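Local structure of binding domain (Hc) of Paraclostridial Mosquitocidal Protein 1 (6HOX) at residues Thr90-Ile95 with Glu237-Ser242; Pro98-Asn103 with Ser300-Pro305; Asn154-Lys159 with Ser163-His168; Thr170-Gln175 with Thr180-Gly185. The protein serves as the receptor-binding part of a botulinum-like neurotoxin that targets Anopheles mosquitoes, probably contributing to epithelial transcytosis and nerve-cell targeting. All coordinates share one frame; numbering follows the deposited sequence.

Contact 1: residues Thr90-Ile95 with Glu237-Ser242; sequences TISFWI and EMLFNS
Two side-chain touches join strand 89-96 to helix 233-241, a methyl of Leu239 on the hydroxyl of Ser92 and the ring of Trp94 on that of Phe240, and together they bury a modest 143 Å² between the segments. The backbones stay well apart: the nearest CA atoms, those of Ser92 and Leu239, are 9.0 Å from each other, so side chains alone span the gap. In the first touch, methyl CD2 of Leu239 lies 3.7 Å from OG and 3.8 Å from CB of Ser92, meeting the short side chain along its whole length. Leu239 extends with CG anti to its backbone N (chi1 171°), which carries the branched end from the helix to the strand.

The aromatic touch brings CH2 of Trp94 within 3.9 Å of CE1 of Phe240. These side chains run at about a right angle to one another, and the meeting is oblique for both rings. The indole has further aromatic neighbours, Tyr243 and His168, each in an edge-to-face pair, and a cation-pi partner in Arg58.

Within 237-242, the hydroxyl of Ser242 turns back on the chain and donates to Leu239 O over 2.7 Å. All four residues that touch are buried, and the pattern is that of a short helix packed on a face of the antiparallel sheet of the lectin-like, concanavalin-type N-terminal half.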
loop_
_atom_site.group_PDB
_atom_site.type_symbol
_atom_site.label_atom_id
_atom_site.label_comp_id
_atom_site.label_asym_id
_atom_site.label_seq_id
_atom_site.Cartn_x
_atom_site.Cartn_y
_atom_site.Cartn_z
ATOM N N THR A 90 -21.829 -7.084 1.327
ATOM C CA THR A 90 -20.458 -6.699 1.549
ATOM C C THR A 90 -19.998 -5.803 0.392
ATOM O O THR A 90 -20.336 -6.047 -0.777
ATOM C CB THR A 90 -19.558 -7.932 1.698
ATOM O OG1 THR A 90 -20.055 -8.643 2.831
ATOM C CG2 THR A 90 -18.095 -7.589 1.893
ATOM N N ILE A 91 -19.285 -4.736 0.762
ATOM C CA ILE A 91 -18.557 -3.892 -0.133
ATOM C C ILE A 91 -17.064 -4.080 0.179
ATOM O O ILE A 91 -16.665 -3.967 1.335
ATOM C CB ILE A 91 -19.012 -2.424 0.014
ATOM C CG1 ILE A 91 -20.437 -2.221 -0.512
ATOM C CG2 ILE A 91 -18.031 -1.475 -0.671
ATOM C CD1 ILE A 91 -21.009 -0.837 -0.266
ATOM N N SER A 92 -16.261 -4.347 -0.856
ATOM C CA SER A 92 -14.787 -4.368 -0.750
ATOM C C SER A 92 -14.158 -3.561 -1.892
ATOM O O SER A 92 -14.758 -3.374 -2.947
ATOM C CB SER A 92 -14.233 -5.774 -0.676
ATOM O OG SER A 92 -14.355 -6.491 -1.899
ATOM N N PHE A 93 -12.956 -3.036 -1.646
ATOM C CA PHE A 93 -12.231 -2.283 -2.662
ATOM C C PHE A 93 -10.794 -2.011 -2.215
ATOM O O PHE A 93 -10.468 -1.872 -0.988
ATOM C CB PHE A 93 -12.934 -0.954 -2.977
ATOM C CG PHE A 93 -13.160 -0.031 -1.803
ATOM C CD1 PHE A 93 -14.286 -0.163 -1.004
ATOM C CD2 PHE A 93 -12.276 0.991 -1.522
ATOM C CE1 PHE A 93 -14.500 0.675 0.076
ATOM C CE2 PHE A 93 -12.509 1.856 -0.466
ATOM C CZ PHE A 93 -13.611 1.686 0.343
ATOM N N TRP A 94 -9.932 -1.913 -3.235
ATOM C CA TRP A 94 -8.596 -1.378 -3.087
ATOM C C TRP A 94 -8.668 0.125 -3.321
ATOM O O TRP A 94 -9.292 0.561 -4.297
ATOM C CB TRP A 94 -7.644 -2.038 -4.079
ATOM C CG TRP A 94 -7.195 -3.402 -3.667
ATOM C CD1 TRP A 94 -7.635 -4.602 -4.144
ATOM C CD2 TRP A 94 -6.191 -3.704 -2.682
ATOM N NE1 TRP A 94 -6.962 -5.629 -3.540
ATOM C CE2 TRP A 94 -6.063 -5.109 -2.645
ATOM C CE3 TRP A 94 -5.371 -2.925 -1.852
ATOM C CZ2 TRP A 94 -5.174 -5.744 -1.780
ATOM C CZ3 TRP A 94 -4.473 -3.558 -1.017
ATOM C CH2 TRP A 94 -4.378 -4.948 -0.988
ATOM N N ILE A 95 -8.020 0.885 -2.436
ATOM C CA ILE A 95 -7.956 2.320 -2.531
ATOM C C ILE A 95 -6.519 2.784 -2.291
ATOM O O ILE A 95 -5.793 2.238 -1.448
ATOM C CB ILE A 95 -8.947 2.991 -1.558
ATOM C CG1 ILE A 95 -9.245 4.427 -2.003
ATOM C CG2 ILE A 95 -8.466 2.924 -0.119
ATOM C CD1 ILE A 95 -10.303 5.123 -1.158
ATOM N N GLU A 237 -10.612 -12.133 5.775
ATOM C CA GLU A 237 -9.170 -12.419 5.765
ATOM C C GLU A 237 -8.806 -13.180 4.485
ATOM O O GLU A 237 -7.833 -12.863 3.800
ATOM C CB GLU A 237 -8.779 -13.210 7.014
ATOM C CG GLU A 237 -7.287 -13.324 7.217
ATOM C CD GLU A 237 -6.916 -13.927 8.557
ATOM O OE1 GLU A 237 -7.363 -15.049 8.824
ATOM O OE2 GLU A 237 -6.231 -13.248 9.347
ATOM N N MET A 238 -9.620 -14.180 4.156
ATOM C CA MET A 238 -9.435 -15.006 2.957
ATOM C C MET A 238 -9.522 -14.131 1.695
ATOM O O MET A 238 -8.732 -14.301 0.770
ATOM C CB MET A 238 -10.512 -16.093 2.960
ATOM C CG MET A 238 -10.584 -16.976 1.746
ATOM S SD MET A 238 -11.911 -18.228 1.988
ATOM C CE MET A 238 -11.485 -18.921 3.588
ATOM N N LEU A 239 -10.489 -13.200 1.660
ATOM C CA LEU A 239 -10.646 -12.291 0.514
ATOM C C LEU A 239 -9.368 -11.446 0.357
ATOM O O LEU A 239 -8.815 -11.284 -0.761
ATOM C CB LEU A 239 -11.872 -11.404 0.741
ATOM C CG LEU A 239 -12.053 -10.256 -0.257
ATOM C CD1 LEU A 239 -12.212 -10.796 -1.661
ATOM C CD2 LEU A 239 -13.249 -9.399 0.109
ATOM N N PHE A 240 -8.874 -10.912 1.478
ATOM C CA PHE A 240 -7.683 -10.074 1.443
ATOM C C PHE A 240 -6.491 -10.879 0.913
ATOM O O PHE A 240 -5.757 -10.402 0.028
ATOM C CB PHE A 240 -7.401 -9.470 2.814
ATOM C CG PHE A 240 -6.084 -8.736 2.903
ATOM C CD1 PHE A 240 -5.931 -7.495 2.310
ATOM C CD2 PHE A 240 -5.012 -9.280 3.586
ATOM C CE1 PHE A 240 -4.728 -6.812 2.387
ATOM C CE2 PHE A 240 -3.805 -8.607 3.666
ATOM C CZ PHE A 240 -3.669 -7.365 3.082
ATOM N N ASN A 241 -6.312 -12.092 1.466
ATOM C CA ASN A 241 -5.206 -12.981 1.131
ATOM C C ASN A 241 -5.240 -13.357 -0.353
ATOM O O ASN A 241 -4.177 -13.593 -0.956
ATOM C CB ASN A 241 -5.203 -14.233 2.008
ATOM C CG ASN A 241 -4.811 -13.938 3.435
ATOM O OD1 ASN A 241 -4.118 -12.961 3.712
ATOM N ND2 ASN A 241 -5.262 -14.769 4.358
ATOM N N SER A 242 -6.440 -13.376 -0.946
ATOM C CA SER A 242 -6.603 -13.848 -2.303
ATOM C C SER A 242 -5.966 -12.872 -3.295
ATOM O O SER A 242 -5.736 -13.231 -4.443
ATOM C CB SER A 242 -8.055 -14.121 -2.628
ATOM O OG SER A 242 -8.791 -12.924 -2.844
#

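Contact 2: residues Pro98-Asn103 with Ser300-Pro305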
loop_
_atom_site.group_PDB
_atom_site.type_symbol
_atom_site.label_atom_id
_atom_site.label_comp_id
_atom_site.label_asym_id
_atom_site.label_seq_id
_atom_site.Cartn_x
_atom_site.Cartn_y
_atom_site.Cartn_z
ATOM N N PRO A 98 -3.792 9.837 -1.724
ATOM C CA PRO A 98 -2.515 10.543 -1.585
ATOM C C PRO A 98 -2.169 10.820 -0.116
ATOM O O PRO A 98 -3.056 11.002 0.711
ATOM C CB PRO A 98 -2.732 11.845 -2.372
ATOM C CG PRO A 98 -3.746 11.433 -3.415
ATOM C CD PRO A 98 -4.701 10.539 -2.645
ATOM N N ARG A 99 -0.872 10.841 0.176
ATOM C CA ARG A 99 -0.379 11.125 1.498
ATOM C C ARG A 99 -0.799 12.532 1.912
ATOM O O ARG A 99 -0.623 13.503 1.179
ATOM C CB ARG A 99 1.145 11.052 1.600
ATOM C CG ARG A 99 1.614 10.933 3.041
ATOM C CD ARG A 99 2.891 11.694 3.276
ATOM N NE ARG A 99 2.675 13.122 3.139
ATOM C CZ ARG A 99 3.337 13.895 2.298
ATOM N NH1 ARG A 99 4.337 13.396 1.598
ATOM N NH2 ARG A 99 2.995 15.162 2.161
ATOM N N LEU A 100 -1.339 12.592 3.120
ATOM C CA LEU A 100 -1.763 13.805 3.757
ATOM C C LEU A 100 -0.777 14.949 3.509
ATOM O O LEU A 100 0.407 14.852 3.857
ATOM C CB LEU A 100 -1.841 13.528 5.255
ATOM C CG LEU A 100 -2.515 14.635 6.054
ATOM C CD1 LEU A 100 -3.972 14.778 5.622
ATOM C CD2 LEU A 100 -2.378 14.371 7.547
ATOM N N ASN A 101 -1.291 16.053 2.986
ATOM C CA ASN A 101 -0.473 17.189 2.612
ATOM C C ASN A 101 -1.205 18.476 3.017
ATOM O O ASN A 101 -2.363 18.425 3.444
ATOM C CB ASN A 101 -0.106 17.130 1.124
ATOM C CG ASN A 101 -1.307 17.057 0.210
ATOM O OD1 ASN A 101 -1.841 18.095 -0.160
ATOM N ND2 ASN A 101 -1.735 15.847 -0.161
ATOM N N LYS A 102 -0.508 19.614 2.879
ATOM C CA LYS A 102 -1.007 20.920 3.295
ATOM C C LYS A 102 -2.265 21.280 2.485
ATOM O O LYS A 102 -3.211 21.832 3.036
ATOM C CB LYS A 102 0.112 21.963 3.198
ATOM C CG LYS A 102 1.139 21.863 4.321
ATOM C CD LYS A 102 2.403 22.674 4.094
ATOM C CE LYS A 102 3.407 22.525 5.224
ATOM N NZ LYS A 102 4.499 23.531 5.133
ATOM N N ASN A 103 -2.308 20.915 1.199
ATOM C CA ASN A 103 -3.483 21.213 0.358
ATOM C C ASN A 103 -4.756 20.579 0.934
ATOM O O ASN A 103 -5.834 21.144 0.742
ATOM C CB ASN A 103 -3.324 20.768 -1.095
ATOM C CG ASN A 103 -2.116 21.382 -1.758
ATOM O OD1 ASN A 103 -0.996 21.215 -1.276
ATOM N ND2 ASN A 103 -2.327 22.072 -2.864
ATOM N N SER A 300 2.340 21.113 13.034
ATOM C CA SER A 300 3.212 21.018 14.204
ATOM C C SER A 300 3.044 19.660 14.904
ATOM O O SER A 300 3.969 19.189 15.543
ATOM C CB SER A 300 2.976 22.176 15.151
ATOM O OG SER A 300 1.595 22.498 15.243
ATOM N N PHE A 301 1.882 19.019 14.746
ATOM C CA PHE A 301 1.560 17.788 15.452
ATOM C C PHE A 301 1.829 16.529 14.609
ATOM O O PHE A 301 1.708 15.433 15.141
ATOM C CB PHE A 301 0.095 17.807 15.893
ATOM N N ILE A 302 2.181 16.670 13.319
ATOM C CA ILE A 302 2.395 15.512 12.394
ATOM C C ILE A 302 3.772 15.630 11.723
ATOM O O ILE A 302 3.993 16.528 10.895
ATOM C CB ILE A 302 1.294 15.418 11.315
ATOM C CG1 ILE A 302 -0.107 15.291 11.912
ATOM C CG2 ILE A 302 1.575 14.282 10.340
ATOM C CD1 ILE A 302 -1.210 15.377 10.878
ATOM N N LEU A 303 4.654 14.681 12.054
ATOM C CA LEU A 303 5.954 14.498 11.426
ATOM C C LEU A 303 5.852 13.423 10.334
ATOM O O LEU A 303 5.385 12.337 10.577
ATOM C CB LEU A 303 6.966 14.070 12.494
ATOM C CG LEU A 303 7.706 15.202 13.203
ATOM C CD1 LEU A 303 6.753 16.031 14.051
ATOM C CD2 LEU A 303 8.823 14.640 14.065
ATOM N N ILE A 304 6.351 13.736 9.138
ATOM C CA ILE A 304 6.354 12.810 8.027
ATOM C C ILE A 304 7.805 12.517 7.651
ATOM O O ILE A 304 8.617 13.439 7.563
ATOM C CB ILE A 304 5.541 13.389 6.855
ATOM C CG1 ILE A 304 4.117 13.720 7.314
ATOM C CG2 ILE A 304 5.572 12.461 5.638
ATOM C CD1 ILE A 304 3.096 13.745 6.216
ATOM N N PRO A 305 8.177 11.233 7.420
ATOM C CA PRO A 305 9.531 10.897 6.988
ATOM C C PRO A 305 9.723 11.289 5.527
ATOM O O PRO A 305 8.805 11.132 4.711
ATOM C CB PRO A 305 9.600 9.374 7.131
ATOM C CG PRO A 305 8.163 8.954 6.871
ATOM C CD PRO A 305 7.330 10.037 7.533
#
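This is a small, buried, mainly apolar contact between the two halves of the binding domain. The loop that follows strand 89-96, in the N-terminal receptor-binding family region, meets strand 302-305 of the C-terminal, trefoil-type region. It buries 172 Å², and the closest CA pair, Leu100 with Ile304, is 9.2 Å apart, evidence that side chains bridge the separation.

Ile304 is the main partner from the strand. Both its branches reach Arg99 from the same side: CD1 lies 3.6 Å from CD, and CG2 lies 3.7 Å from the CD of Arg99. The two side chains approach from opposite directions, and CD1 of Ile304 comes closest to NE of Arg99, at 3.2 Å, oblique to the guanidinium. A second touch pairs methyl ends, CD2 of Leu100 with CD1 of Ile302 at 3.7 Å, in side chains crossing at about a right angle. Phe152, from helix 152-155, packs on Arg99, Ile302 and Ile304.

Arg99 is held partly from within its own loop. Bent at chi2 and chi3, the chain folds back to grip Leu100 O side-on, with NE at 2.9 Å and NH2 at 3.1 Å. The oxygen lies close to the guanidinium plane, but both donors stand about 40° out of the carbonyl plane, on one face of it. Asn101 ND2 steadies the preceding carbonyl, Arg99 O, at 2.9 Å and 166°. From outside the loop, Lys445 O takes a bond from NH1, and Trp444 supplies a cation-pi partner.

Arg99 therefore plays two roles: its nitrogens serve backbone carbonyls of the loop and the C-terminal tail, while CD and NE carry the packing of Ile304, NE doing so with its N-H turned to Leu100 O.

Contact 3: residues Asn154-Lys159 with Ser163-His168; sequences NSFIDK and SNIWRH
An arginine at the start of strand 167-174 holds the turn that follows helix 152-155, tying this short connection to an inner strand of the lectin-like sheet. Arg167 bends at chi2 (-59°) and presents its guanidinium to successive backbone oxygens: NH2 donates to Phe156 O at 2.7 Å, and NH1 to Ile157 O at 2.9 Å. The second bond is the straighter, 161° against 132° at the hydrogen. Both oxygens lie at the rim of the guanidinium, near its plane. NH2 also donates to Tyr160 O.

Both faces of the flat group are packed as well, by atoms offset toward the rim. The peptide between Asp158 and Lys159 lies over one face, with Asp158 C 3.3 Å above the plane, and Ile165 CB sits over the opposite face at 3.8 Å. Beyond this, CD1 of Ile165 meets the Phe156 ring at CE1, 4.1 Å away, in side chains that cross at about a right angle. Ser163 opens an ST turn, its OG accepting from Ile165 N at 3.1 Å and also bonded to Tyr160 O.

Carbonyl oxygens, not carboxylates, thus receive the guanidinium; Asp158 OD1 stands 6.0 Å from Arg167 NH2. The partial negative charges of three carbonyls probably help to accommodate the positive group, whose plane is fixed by bonds at its rim and packing over both faces.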
loop_
_atom_site.group_PDB
_atom_site.type_symbol
_atom_site.label_atom_id
_atom_site.label_comp_id
_atom_site.label_asym_id
_atom_site.label_seq_id
_atom_site.Cartn_x
_atom_site.Cartn_y
_atom_site.Cartn_z
ATOM N N ASN A 154 0.941 6.698 14.535
ATOM C CA ASN A 154 0.769 5.370 15.111
ATOM C C ASN A 154 0.440 4.322 14.034
ATOM O O ASN A 154 0.737 3.151 14.224
ATOM C CB ASN A 154 -0.298 5.408 16.207
ATOM C CG ASN A 154 -0.019 6.481 17.239
ATOM O OD1 ASN A 154 -0.883 7.304 17.539
ATOM N ND2 ASN A 154 1.193 6.494 17.778
ATOM N N SER A 155 -0.164 4.738 12.913
ATOM C CA SER A 155 -0.719 3.790 11.916
ATOM C C SER A 155 -0.170 4.036 10.505
ATOM O O SER A 155 -0.636 3.376 9.576
ATOM C CB SER A 155 -2.238 3.852 11.884
ATOM O OG SER A 155 -2.805 3.105 12.957
ATOM N N PHE A 156 0.785 4.963 10.336
ATOM C CA PHE A 156 1.219 5.379 8.975
ATOM C C PHE A 156 1.440 4.154 8.077
ATOM O O PHE A 156 0.865 4.046 7.001
ATOM C CB PHE A 156 2.475 6.254 9.014
ATOM C CG PHE A 156 3.215 6.358 7.705
ATOM C CD1 PHE A 156 2.544 6.627 6.522
ATOM C CD2 PHE A 156 4.595 6.218 7.659
ATOM C CE1 PHE A 156 3.228 6.713 5.317
ATOM C CE2 PHE A 156 5.279 6.322 6.455
ATOM C CZ PHE A 156 4.594 6.563 5.283
ATOM N N ILE A 157 2.259 3.216 8.541
ATOM C CA ILE A 157 2.758 2.172 7.687
ATOM C C ILE A 157 1.661 1.145 7.367
ATOM O O ILE A 157 1.502 0.771 6.194
ATOM C CB ILE A 157 4.018 1.529 8.300
ATOM C CG1 ILE A 157 5.211 2.478 8.182
ATOM C CG2 ILE A 157 4.321 0.197 7.648
ATOM C CD1 ILE A 157 5.552 2.839 6.744
ATOM N N ASP A 158 0.919 0.693 8.385
ATOM C CA ASP A 158 0.127 -0.519 8.229
ATOM C C ASP A 158 -1.324 -0.211 7.837
ATOM O O ASP A 158 -1.938 -1.061 7.209
ATOM C CB ASP A 158 0.221 -1.430 9.460
ATOM C CG ASP A 158 -0.205 -0.781 10.760
ATOM O OD1 ASP A 158 -0.369 0.451 10.764
ATOM O OD2 ASP A 158 -0.361 -1.516 11.763
ATOM N N LYS A 159 -1.884 0.946 8.227
ATOM C CA LYS A 159 -3.347 1.128 8.069
ATOM C C LYS A 159 -3.815 2.546 7.703
ATOM O O LYS A 159 -4.877 2.648 7.120
ATOM C CB LYS A 159 -4.070 0.621 9.316
ATOM C CG LYS A 159 -4.338 -0.872 9.255
ATOM C CD LYS A 159 -5.130 -1.418 10.392
ATOM C CE LYS A 159 -5.382 -2.903 10.220
ATOM N NZ LYS A 159 -4.136 -3.680 10.376
ATOM N N SER A 163 -2.028 7.977 3.019
ATOM C CA SER A 163 -0.649 7.523 3.156
ATOM C C SER A 163 0.028 7.337 1.790
ATOM O O SER A 163 1.261 7.136 1.731
ATOM C CB SER A 163 -0.646 6.214 3.875
ATOM O OG SER A 163 -1.347 5.249 3.114
ATOM N N ASN A 164 -0.785 7.306 0.724
ATOM C CA ASN A 164 -0.389 6.949 -0.643
ATOM C C ASN A 164 -0.028 5.464 -0.780
ATOM O O ASN A 164 0.518 5.058 -1.826
ATOM C CB ASN A 164 0.775 7.782 -1.171
ATOM C CG ASN A 164 0.765 7.894 -2.679
ATOM O OD1 ASN A 164 -0.301 7.978 -3.282
ATOM N ND2 ASN A 164 1.940 7.890 -3.294
ATOM N N ILE A 165 -0.376 4.650 0.221
ATOM C CA ILE A 165 -0.156 3.201 0.198
ATOM C C ILE A 165 -1.485 2.512 -0.129
ATOM O O ILE A 165 -2.518 2.877 0.395
ATOM C CB ILE A 165 0.441 2.711 1.534
ATOM C CG1 ILE A 165 1.763 3.403 1.858
ATOM C CG2 ILE A 165 0.607 1.194 1.540
ATOM C CD1 ILE A 165 2.165 3.310 3.302
ATOM N N TRP A 166 -1.442 1.493 -0.992
ATOM C CA TRP A 166 -2.641 0.675 -1.322
ATOM C C TRP A 166 -3.210 0.015 -0.060
ATOM O O TRP A 166 -2.503 -0.734 0.611
ATOM C CB TRP A 166 -2.301 -0.387 -2.371
ATOM C CG TRP A 166 -2.271 0.141 -3.773
ATOM C CD1 TRP A 166 -1.177 0.399 -4.548
ATOM C CD2 TRP A 166 -3.420 0.439 -4.587
ATOM N NE1 TRP A 166 -1.568 0.837 -5.783
ATOM C CE2 TRP A 166 -2.938 0.867 -5.839
ATOM C CE3 TRP A 166 -4.803 0.371 -4.381
ATOM C CZ2 TRP A 166 -3.790 1.246 -6.873
ATOM C CZ3 TRP A 166 -5.648 0.744 -5.408
ATOM C CH2 TRP A 166 -5.146 1.180 -6.635
ATOM N N ARG A 167 -4.487 0.287 0.222
ATOM C CA ARG A 167 -5.223 -0.285 1.344
ATOM C C ARG A 167 -6.446 -1.043 0.816
ATOM O O ARG A 167 -7.129 -0.575 -0.098
ATOM C CB ARG A 167 -5.756 0.798 2.288
ATOM C CG ARG A 167 -4.714 1.752 2.851
ATOM C CD ARG A 167 -3.624 1.072 3.651
ATOM N NE ARG A 167 -2.862 2.076 4.381
ATOM C CZ ARG A 167 -1.609 1.954 4.822
ATOM N NH1 ARG A 167 -0.920 0.829 4.669
ATOM N NH2 ARG A 167 -1.063 2.998 5.429
ATOM N N HIS A 168 -6.736 -2.191 1.427
ATOM C CA HIS A 168 -7.895 -2.962 1.066
ATOM C C HIS A 168 -8.943 -2.728 2.136
ATOM O O HIS A 168 -8.661 -2.939 3.319
ATOM C CB HIS A 168 -7.603 -4.456 0.921
ATOM C CG HIS A 168 -8.785 -5.186 0.382
ATOM N ND1 HIS A 168 -9.669 -5.849 1.194
ATOM C CD2 HIS A 168 -9.271 -5.296 -0.872
ATOM C CE1 HIS A 168 -10.644 -6.357 0.462
ATOM N NE2 HIS A 168 -10.440 -6.007 -0.802
#

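Contact 4: residues Thr170-Gln175 with Thr180-Gly185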
loop_
_atom_site.group_PDB
_atom_site.type_symbol
_atom_site.label_atom_id
_atom_site.label_comp_id
_atom_site.label_asym_id
_atom_site.label_seq_id
_atom_site.Cartn_x
_atom_site.Cartn_y
_atom_site.Cartn_z
ATOM N N THR A 170 -12.876 -3.489 3.517
ATOM C CA THR A 170 -14.040 -4.339 3.484
ATOM C C THR A 170 -15.064 -3.790 4.485
ATOM O O THR A 170 -14.719 -3.477 5.613
ATOM C CB THR A 170 -13.718 -5.815 3.784
ATOM O OG1 THR A 170 -12.631 -6.299 2.994
ATOM C CG2 THR A 170 -14.914 -6.726 3.557
ATOM N N ILE A 171 -16.326 -3.707 4.046
ATOM C CA ILE A 171 -17.464 -3.287 4.877
ATOM C C ILE A 171 -18.543 -4.373 4.731
ATOM O O ILE A 171 -18.992 -4.645 3.623
ATOM C CB ILE A 171 -17.983 -1.899 4.427
ATOM C CG1 ILE A 171 -16.920 -0.809 4.548
ATOM C CG2 ILE A 171 -19.254 -1.479 5.149
ATOM C CD1 ILE A 171 -17.198 0.356 3.650
ATOM N N THR A 172 -18.919 -5.012 5.837
ATOM C CA THR A 172 -19.932 -6.043 5.831
ATOM C C THR A 172 -21.167 -5.483 6.549
ATOM O O THR A 172 -21.052 -4.803 7.589
ATOM C CB THR A 172 -19.395 -7.356 6.426
ATOM O OG1 THR A 172 -19.154 -7.188 7.823
ATOM C CG2 THR A 172 -18.113 -7.828 5.771
ATOM N N VAL A 173 -22.342 -5.730 5.956
ATOM C CA VAL A 173 -23.623 -5.272 6.487
ATOM C C VAL A 173 -24.549 -6.486 6.631
ATOM O O VAL A 173 -24.975 -7.095 5.647
ATOM C CB VAL A 173 -24.216 -4.175 5.591
ATOM C CG1 VAL A 173 -25.552 -3.663 6.112
ATOM C CG2 VAL A 173 -23.229 -3.029 5.423
ATOM N N ASN A 174 -24.770 -6.867 7.890
ATOM C CA ASN A 174 -25.782 -7.798 8.302
ATOM C C ASN A 174 -26.918 -6.964 8.881
ATOM O O ASN A 174 -26.836 -6.553 10.051
ATOM C CB ASN A 174 -25.241 -8.803 9.317
ATOM C CG ASN A 174 -26.281 -9.793 9.798
ATOM O OD1 ASN A 174 -25.937 -10.763 10.467
ATOM N ND2 ASN A 174 -27.544 -9.565 9.475
ATOM N N GLN A 175 -27.911 -6.658 8.031
ATOM C CA GLN A 175 -29.024 -5.776 8.396
ATOM C C GLN A 175 -29.736 -6.417 9.595
ATOM O O GLN A 175 -29.845 -7.635 9.677
ATOM C CB GLN A 175 -29.902 -5.458 7.173
ATOM C CG GLN A 175 -29.180 -4.578 6.147
ATOM C CD GLN A 175 -30.019 -3.842 5.124
ATOM O OE1 GLN A 175 -30.006 -4.164 3.934
ATOM N NE2 GLN A 175 -30.693 -2.787 5.558
ATOM N N THR A 180 -19.683 -3.878 9.923
ATOM C CA THR A 180 -18.264 -4.079 10.333
ATOM C C THR A 180 -17.322 -3.578 9.234
ATOM O O THR A 180 -17.562 -3.839 8.057
ATOM C CB THR A 180 -17.976 -5.549 10.663
ATOM O OG1 THR A 180 -18.893 -5.950 11.678
ATOM C CG2 THR A 180 -16.558 -5.787 11.135
ATOM N N LEU A 181 -16.259 -2.863 9.639
ATOM C CA LEU A 181 -15.262 -2.328 8.720
ATOM C C LEU A 181 -13.886 -2.947 8.994
ATOM O O LEU A 181 -13.453 -3.050 10.145
ATOM C CB LEU A 181 -15.189 -0.807 8.825
ATOM C CG LEU A 181 -14.351 -0.156 7.715
ATOM C CD1 LEU A 181 -14.959 1.152 7.242
ATOM C CD2 LEU A 181 -12.922 0.083 8.164
ATOM N N TYR A 182 -13.202 -3.297 7.896
ATOM C CA TYR A 182 -11.910 -3.964 7.886
ATOM C C TYR A 182 -10.933 -3.147 7.024
ATOM O O TYR A 182 -11.339 -2.602 6.003
ATOM C CB TYR A 182 -12.020 -5.364 7.268
ATOM C CG TYR A 182 -12.933 -6.348 7.956
ATOM C CD1 TYR A 182 -14.295 -6.342 7.717
ATOM C CD2 TYR A 182 -12.433 -7.332 8.800
ATOM C CE1 TYR A 182 -15.144 -7.243 8.344
ATOM C CE2 TYR A 182 -13.271 -8.248 9.428
ATOM C CZ TYR A 182 -14.634 -8.200 9.212
ATOM O OH TYR A 182 -15.488 -9.088 9.815
ATOM N N ILE A 183 -9.660 -3.057 7.449
ATOM C CA ILE A 183 -8.549 -2.617 6.593
ATOM C C ILE A 183 -7.538 -3.770 6.534
ATOM O O ILE A 183 -7.174 -4.313 7.588
ATOM C CB ILE A 183 -7.898 -1.304 7.090
ATOM C CG1 ILE A 183 -8.914 -0.166 7.164
ATOM C CG2 ILE A 183 -6.727 -0.923 6.195
ATOM C CD1 ILE A 183 -8.441 1.087 7.853
ATOM N N ASN A 184 -7.144 -4.151 5.306
ATOM C CA ASN A 184 -6.188 -5.208 5.025
ATOM C C ASN A 184 -6.598 -6.480 5.779
ATOM O O ASN A 184 -5.774 -7.160 6.384
ATOM C CB ASN A 184 -4.753 -4.752 5.332
ATOM C CG ASN A 184 -4.305 -3.582 4.471
ATOM O OD1 ASN A 184 -4.862 -3.334 3.396
ATOM N ND2 ASN A 184 -3.316 -2.834 4.937
ATOM N N GLY A 185 -7.897 -6.797 5.739
ATOM C CA GLY A 185 -8.398 -8.038 6.287
ATOM C C GLY A 185 -8.525 -8.032 7.805
ATOM O O GLY A 185 -8.917 -9.043 8.369
HETATM O O HOH W 1 -9.968 -5.618 3.965
HETATM O O HOH W 2 -17.925 -9.175 8.942
HETATM O O HOH W 3 -21.233 -7.059 9.756
#
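Tyr182 lays its ring beside the two threonines of the neighbouring strand: CD1 is 4.0 Å from Thr170 CB, and CE1 the same distance from methyl CG2 of Thr172, which meets the ring obliquely. With CG anti to the carbonyl carbon (chi1 -61°), the ring leans along the sheet so that Thr170 O falls at its edge, in plane. On this same face Thr172 and Thr180 lie side by side, pointing the same way, OG1 of Thr172 at 3.5 Å from CB of Thr180.

Two waters tie hydroxyls together: water 2 joins Thr172 OG1 to Tyr182 OH, and water 3 bonds to OG1 of both Thr172 and Thr180. Water 1 accepts from Gly185 N and so links the Thr170 hydroxyl to the backbone beyond strand 178-183. On the other face, CG1 of Ile171 packs against CD1 of Leu181 at 3.9 Å.

The backbones are held by two hydrogen-bonded pairs, Thr170 with Tyr182 and Thr172 with Thr180, around the non-hydrogen-bonded pair Ile171 with Leu181. Tyr182 N to Thr170 O is the shortest of the four bonds, at 2.7 Å. The strand directions differ by 163°. This alternation marks antiparallel strands; as 167-174 and 178-183 follow each other directly in the chain, they form a beta hairpin within the lectin-like sheet.

How the contacts relate
Contacts 1, 3 and 4 gather round one antiparallel sheet. Strand 89-96 of contact 1 neighbours strand 167-174, which serves both contact 3 and contact 4, and 178-183 follows next across the sheet. Contacts 1 and 4 are close, with centres 9 Å apart, whereas contact 3 lies 15 Å from contact 1 and 17 Å from contact 4 by centres. The centre of contact 2 is about 13 Å from that of contact 3 and about 27 Å from the centres of contacts 1 and 4. Along the chain, contacts 3 and 4 come in series inside the loops closed by contacts 1 and 2, whose segments alternate. Contact 2 is one of the places where the lectin-like and trefoil-type halves meet.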